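N-glycosylase/DNA lyase (Methanocaldococcus jannaschii, PDB 3FHF) is an archaeal DNA-repair enzyme of the helix-hairpin-helix glycosylase superfamily, built from helices without any beta strands. Local coordinates at residues K110-S115 with R123-R128; I11-E16 with W205-G210. One frame throughout, in Å; residues are numbered along the deposited sequence.

Interaction 1. Residues K110-S115 with R123-R128; sequences KDIVES and REFLVR
Ile112 carries its CG2 methyl trans to the backbone N while CG1 lies beside that nitrogen (chi1 -66°), and Phe125 swings its ring away from its own N with chi1 at 154°; the methyl and the ring thereby meet between the two helices. CG2 of Ile112 comes closest to CE1 of Phe125, at 3.6 Å, and it also lies 3.9 Å from CZ of Phe125; the methyl approaches the ring obliquely, nearest these two atoms. The two side chains cross at about a right angle, and CG2 is the isoleucine branch that meets the ring. A second, looser apolar contact lies beside this one: CG2 of Val113 and CD2 of Leu126 approach to 4.5 Å. Leu126 points past the other helix at its root, but its end turns closer. No hydrogen bond crosses between the helices. Behind Ile112, its carbonyl O takes two donors from one residue, Ser115 OG at 2.6 Å and Ser115 N at 3.1 Å, so the serine hydroxyl folds back onto the helix carrying the isoleucine.

Helices 109-115 and 119-129 are consecutive, and helix 119-129 leads into helix 135-144, consistent with the helix-hairpin-helix motif that names the superfamily. Phe106 packs edge-to-face on Phe125 and touches Ile112 as well. On the buried side, Trp44 of helix 41-54 touches Val113, while Phe141 of helix 135-144 packs against Leu126.

Interaction 2. Residues I11-E16 with W205-G210; sequences IKKIEE and WYLRTG
Lys13 and Leu207 make the tightest apolar contact, their side chains sliding past each other in opposite directions. A bend at chi2 (58°) lays the lysine chain alongside one methyl, CD2 of Leu207, which meets CG of Lys13 at 3.4 Å, closer than usual for carbon atoms, and CE of Lys13 at 3.7 Å. It is the aliphatic part of the lysine that does the packing. The other methyl is met by Ile14, whose CG1 lies 4.1 Å from CD1 of Leu207, the two chains crossing at about a right angle. Leu207 thus touches two successive residues of helix 5-18, one with each methyl, and Leu10 and Leu17 of that helix also touch it. In the fold, this joins the first helix of the chain to its last, helix 197-209.

Flat-group packing occurs within helix 197-209: NH1 of Arg208 sits over the centre of the Trp205 ring, 3.1 Å above its plane, while NH2 of Arg208 forms a salt bridge with Glu160.

Backbone hydrogen bonds finish that helix. Thr209 N reaches Trp205 O at 2.8 Å, Gly210 N bonds to Tyr206 O, and Gly210 then leaves helical geometry with a positive phi of 79°.

The two interactions share no helix and lie on opposite sides of the chain's centre, with their own centres about 32 Å apart and their nearest atoms about 14 Å apart. Interaction 1 joins helices adjacent in sequence, whereas interaction 2 joins helices near the two ends of the chain and encloses interaction 1 within the loop it closes. Both are partly buried and lack hydrogen bonds between their segments. They differ in composition: interaction 1 is wholly hydrophobic, with an aromatic ring and two of its four touching residues buried, while interaction 2, further out, enlists an exposed lysine chain beside branched aliphatic residues.

Interaction 1. Residues K110-S115 with R123-R128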
loop_
_atom_site.group_PDB
_atom_site.type_symbol
_atom_site.label_atom_id
_atom_site.label_comp_id
_atom_site.label_asym_id
_atom_site.label_seq_id
_atom_site.Cartn_x
_atom_site.Cartn_y
_atom_site.Cartn_z
ATOM N N LYS A 110 -3.310 -6.918 -14.584
ATOM C CA LYS A 110 -3.226 -5.583 -15.170
ATOM C C LYS A 110 -4.418 -5.332 -16.098
ATOM O O LYS A 110 -5.079 -4.300 -16.007
ATOM C CB LYS A 110 -1.912 -5.406 -15.946
ATOM C CG LYS A 110 -1.780 -4.035 -16.604
ATOM C CD LYS A 110 -0.454 -3.869 -17.325
ATOM C CE LYS A 110 -0.385 -2.510 -18.023
ATOM N NZ LYS A 110 0.920 -2.290 -18.714
ATOM N N ASP A 111 -4.702 -6.277 -16.991
ATOM C CA ASP A 111 -5.827 -6.118 -17.908
ATOM C C ASP A 111 -7.149 -5.994 -17.153
ATOM O O ASP A 111 -8.020 -5.228 -17.544
ATOM C CB ASP A 111 -5.903 -7.300 -18.876
ATOM C CG ASP A 111 -4.633 -7.474 -19.673
ATOM O OD1 ASP A 111 -4.050 -6.452 -20.092
ATOM O OD2 ASP A 111 -4.224 -8.631 -19.885
ATOM N N ILE A 112 -7.295 -6.758 -16.075
ATOM C CA ILE A 112 -8.511 -6.707 -15.273
ATOM C C ILE A 112 -8.646 -5.343 -14.599
ATOM O O ILE A 112 -9.681 -4.685 -14.706
ATOM C CB ILE A 112 -8.504 -7.781 -14.159
ATOM C CG1 ILE A 112 -8.550 -9.182 -14.771
ATOM C CG2 ILE A 112 -9.692 -7.561 -13.222
ATOM C CD1 ILE A 112 -8.278 -10.305 -13.768
ATOM N N VAL A 113 -7.598 -4.929 -13.893
ATOM C CA VAL A 113 -7.617 -3.645 -13.192
ATOM C C VAL A 113 -7.859 -2.447 -14.118
ATOM O O VAL A 113 -8.632 -1.549 -13.787
ATOM C CB VAL A 113 -6.294 -3.430 -12.393
ATOM C CG1 VAL A 113 -6.167 -1.980 -11.926
ATOM C CG2 VAL A 113 -6.273 -4.356 -11.181
ATOM N N GLU A 114 -7.209 -2.432 -15.277
ATOM C CA GLU A 114 -7.381 -1.313 -16.198
ATOM C C GLU A 114 -8.732 -1.302 -16.909
ATOM O O GLU A 114 -9.125 -0.286 -17.484
ATOM C CB GLU A 114 -6.249 -1.290 -17.228
ATOM C CG GLU A 114 -4.865 -1.198 -16.612
ATOM C CD GLU A 114 -3.801 -0.789 -17.617
ATOM O OE1 GLU A 114 -3.744 -1.384 -18.719
ATOM O OE2 GLU A 114 -3.018 0.131 -17.296
ATOM N N SER A 115 -9.454 -2.417 -16.857
ATOM C CA SER A 115 -10.754 -2.491 -17.516
ATOM C C SER A 115 -11.801 -1.670 -16.771
ATOM O O SER A 115 -12.762 -1.195 -17.368
ATOM C CB SER A 115 -11.225 -3.950 -17.610
ATOM O OG SER A 115 -11.666 -4.431 -16.348
ATOM N N ARG A 123 -10.623 -1.274 -6.858
ATOM C CA ARG A 123 -10.334 -1.651 -5.475
ATOM C C ARG A 123 -11.428 -2.569 -4.940
ATOM O O ARG A 123 -11.143 -3.560 -4.259
ATOM C CB ARG A 123 -10.232 -0.410 -4.586
ATOM C CG ARG A 123 -9.933 -0.746 -3.121
ATOM C CD ARG A 123 -9.440 0.456 -2.330
ATOM N NE ARG A 123 -10.395 1.553 -2.324
ATOM C CZ ARG A 123 -10.155 2.749 -1.801
ATOM N NH1 ARG A 123 -8.984 3.008 -1.227
ATOM N NH2 ARG A 123 -11.077 3.699 -1.874
ATOM N N GLU A 124 -12.678 -2.234 -5.254
ATOM C CA GLU A 124 -13.826 -3.032 -4.820
ATOM C C GLU A 124 -13.686 -4.466 -5.323
ATOM O O GLU A 124 -13.981 -5.423 -4.606
ATOM C CB GLU A 124 -15.137 -2.440 -5.362
ATOM C CG GLU A 124 -15.561 -1.098 -4.760
ATOM C CD GLU A 124 -16.822 -0.539 -5.415
ATOM O OE1 GLU A 124 -17.712 -1.340 -5.761
ATOM O OE2 GLU A 124 -16.931 0.699 -5.579
ATOM N N PHE A 125 -13.252 -4.619 -6.571
ATOM C CA PHE A 125 -13.078 -5.952 -7.131
ATOM C C PHE A 125 -11.970 -6.720 -6.415
ATOM O O PHE A 125 -12.113 -7.913 -6.118
ATOM C CB PHE A 125 -12.758 -5.880 -8.625
ATOM C CG PHE A 125 -11.997 -7.068 -9.125
ATOM C CD1 PHE A 125 -10.615 -7.006 -9.289
ATOM C CD2 PHE A 125 -12.649 -8.277 -9.360
ATOM C CE1 PHE A 125 -9.887 -8.131 -9.678
ATOM C CE2 PHE A 125 -11.934 -9.406 -9.746
ATOM C CZ PHE A 125 -10.546 -9.336 -9.905
ATOM N N LEU A 126 -10.859 -6.039 -6.149
ATOM C CA LEU A 126 -9.728 -6.675 -5.482
ATOM C C LEU A 126 -10.123 -7.196 -4.105
ATOM O O LEU A 126 -9.829 -8.344 -3.750
ATOM C CB LEU A 126 -8.557 -5.686 -5.359
ATOM C CG LEU A 126 -7.913 -5.259 -6.687
ATOM C CD1 LEU A 126 -6.968 -4.081 -6.444
ATOM C CD2 LEU A 126 -7.161 -6.442 -7.298
ATOM N N VAL A 127 -10.795 -6.357 -3.328
ATOM C CA VAL A 127 -11.209 -6.759 -1.990
ATOM C C VAL A 127 -12.189 -7.936 -2.003
ATOM O O VAL A 127 -11.963 -8.950 -1.344
ATOM C CB VAL A 127 -11.863 -5.582 -1.235
ATOM C CG1 VAL A 127 -12.282 -6.027 0.163
ATOM C CG2 VAL A 127 -10.884 -4.413 -1.151
ATOM N N ARG A 128 -13.261 -7.807 -2.779
ATOM C CA ARG A 128 -14.298 -8.839 -2.854
ATOM C C ARG A 128 -13.911 -10.202 -3.441
ATOM O O ARG A 128 -14.419 -11.235 -3.002
ATOM C CB ARG A 128 -15.493 -8.294 -3.640
ATOM C CG ARG A 128 -16.202 -7.127 -2.979
ATOM C CD ARG A 128 -16.982 -7.591 -1.768
ATOM N NE ARG A 128 -18.085 -8.475 -2.142
ATOM C CZ ARG A 128 -18.781 -9.204 -1.274
ATOM N NH1 ARG A 128 -18.482 -9.155 0.020
ATOM N NH2 ARG A 128 -19.781 -9.971 -1.695
#

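Interaction 2. Residues I11-E16 with W205-G210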
loop_
_atom_site.group_PDB
_atom_site.type_symbol
_atom_site.label_atom_id
_atom_site.label_comp_id
_atom_site.label_asym_id
_atom_site.label_seq_id
_atom_site.Cartn_x
_atom_site.Cartn_y
_atom_site.Cartn_z
ATOM N N ILE A 11 1.526 20.353 8.907
ATOM C CA ILE A 11 1.418 20.953 7.586
ATOM C C ILE A 11 2.718 21.679 7.269
ATOM O O ILE A 11 3.249 21.560 6.169
ATOM C CB ILE A 11 0.251 21.967 7.510
ATOM C CG1 ILE A 11 -1.089 21.251 7.714
ATOM C CG2 ILE A 11 0.265 22.681 6.159
ATOM C CD1 ILE A 11 -1.413 20.220 6.633
ATOM N N LYS A 12 3.228 22.416 8.251
ATOM C CA LYS A 12 4.463 23.184 8.101
ATOM C C LYS A 12 5.673 22.296 7.830
ATOM O O LYS A 12 6.525 22.638 7.017
ATOM C CB LYS A 12 4.715 24.014 9.356
ATOM C CG LYS A 12 5.858 24.999 9.227
ATOM C CD LYS A 12 6.016 25.830 10.492
ATOM C CE LYS A 12 7.068 26.911 10.308
ATOM N NZ LYS A 12 6.705 27.825 9.190
ATOM N N LYS A 13 5.748 21.169 8.530
ATOM C CA LYS A 13 6.841 20.219 8.352
ATOM C C LYS A 13 6.823 19.619 6.944
ATOM O O LYS A 13 7.857 19.511 6.285
ATOM C CB LYS A 13 6.728 19.091 9.381
ATOM C CG LYS A 13 7.816 18.032 9.270
ATOM C CD LYS A 13 9.217 18.633 9.404
ATOM C CE LYS A 13 10.280 17.538 9.492
ATOM N NZ LYS A 13 11.641 18.087 9.774
ATOM N N ILE A 14 5.644 19.216 6.487
ATOM C CA ILE A 14 5.527 18.640 5.154
ATOM C C ILE A 14 5.938 19.649 4.080
ATOM O O ILE A 14 6.599 19.290 3.108
ATOM C CB ILE A 14 4.089 18.129 4.906
ATOM C CG1 ILE A 14 3.840 16.900 5.784
ATOM C CG2 ILE A 14 3.890 17.772 3.430
ATOM C CD1 ILE A 14 2.393 16.436 5.823
ATOM N N GLU A 15 5.551 20.911 4.253
ATOM C CA GLU A 15 5.924 21.944 3.289
ATOM C C GLU A 15 7.440 22.103 3.318
ATOM O O GLU A 15 8.067 22.428 2.309
ATOM C CB GLU A 15 5.261 23.279 3.639
ATOM C CG GLU A 15 3.746 23.300 3.457
ATOM C CD GLU A 15 3.314 23.202 2.000
ATOM O OE1 GLU A 15 4.190 23.215 1.109
ATOM O OE2 GLU A 15 2.089 23.123 1.746
ATOM N N GLU A 16 8.026 21.875 4.487
ATOM C CA GLU A 16 9.473 21.970 4.639
ATOM C C GLU A 16 10.136 20.833 3.852
ATOM O O GLU A 16 11.138 21.036 3.161
ATOM C CB GLU A 16 9.839 21.867 6.117
ATOM C CG GLU A 16 10.782 22.951 6.590
ATOM C CD GLU A 16 10.648 23.228 8.077
ATOM O OE1 GLU A 16 10.962 22.329 8.886
ATOM O OE2 GLU A 16 10.222 24.348 8.434
ATOM N N TRP A 205 5.426 8.337 5.958
ATOM C CA TRP A 205 6.356 7.289 6.358
ATOM C C TRP A 205 7.745 7.881 6.569
ATOM O O TRP A 205 8.455 7.498 7.501
ATOM C CB TRP A 205 6.428 6.158 5.323
ATOM C CG TRP A 205 5.475 5.035 5.610
ATOM C CD1 TRP A 205 4.328 4.733 4.931
ATOM C CD2 TRP A 205 5.571 4.083 6.677
ATOM N NE1 TRP A 205 3.704 3.652 5.513
ATOM C CE2 TRP A 205 4.447 3.234 6.584
ATOM C CE3 TRP A 205 6.500 3.866 7.702
ATOM C CZ2 TRP A 205 4.224 2.180 7.482
ATOM C CZ3 TRP A 205 6.279 2.819 8.595
ATOM C CH2 TRP A 205 5.150 1.991 8.477
ATOM N N TYR A 206 8.134 8.827 5.721
ATOM C CA TYR A 206 9.452 9.421 5.872
ATOM C C TYR A 206 9.573 10.149 7.202
ATOM O O TYR A 206 10.620 10.094 7.848
ATOM C CB TYR A 206 9.764 10.384 4.732
ATOM C CG TYR A 206 11.070 11.100 4.947
ATOM C CD1 TYR A 206 11.109 12.354 5.554
ATOM C CD2 TYR A 206 12.277 10.502 4.594
ATOM C CE1 TYR A 206 12.321 12.993 5.804
ATOM C CE2 TYR A 206 13.487 11.128 4.841
ATOM C CZ TYR A 206 13.502 12.372 5.446
ATOM O OH TYR A 206 14.704 12.986 5.704
ATOM N N LEU A 207 8.505 10.826 7.609
ATOM C CA LEU A 207 8.496 11.542 8.883
ATOM C C LEU A 207 8.610 10.568 10.049
ATOM O O LEU A 207 9.164 10.896 11.092
ATOM C CB LEU A 207 7.206 12.345 9.039
ATOM C CG LEU A 207 7.125 13.662 8.266
ATOM C CD1 LEU A 207 5.701 14.208 8.317
ATOM C CD2 LEU A 207 8.107 14.650 8.868
ATOM N N ARG A 208 8.088 9.363 9.857
ATOM C CA ARG A 208 8.102 8.344 10.893
ATOM C C ARG A 208 9.393 7.520 10.951
ATOM O O ARG A 208 9.821 7.100 12.025
ATOM C CB ARG A 208 6.909 7.403 10.674
ATOM C CG ARG A 208 6.551 6.511 11.850
ATOM C CD ARG A 208 5.403 5.566 11.465
ATOM N NE ARG A 208 4.153 6.280 11.194
ATOM C CZ ARG A 208 3.364 6.048 10.149
ATOM N NH1 ARG A 208 3.688 5.121 9.255
ATOM N NH2 ARG A 208 2.240 6.735 10.002
ATOM N N THR A 209 10.029 7.308 9.806
ATOM C CA THR A 209 11.217 6.474 9.765
ATOM C C THR A 209 12.459 7.052 9.098
ATOM O O THR A 209 13.554 6.520 9.273
ATOM C CB THR A 209 10.901 5.152 9.056
ATOM O OG1 THR A 209 10.610 5.416 7.677
ATOM C CG2 THR A 209 9.692 4.461 9.715
ATOM N N GLY A 210 12.302 8.117 8.325
ATOM C CA GLY A 210 13.453 8.687 7.650
ATOM C C GLY A 210 13.806 7.881 6.413
ATOM O O GLY A 210 14.845 8.100 5.790
#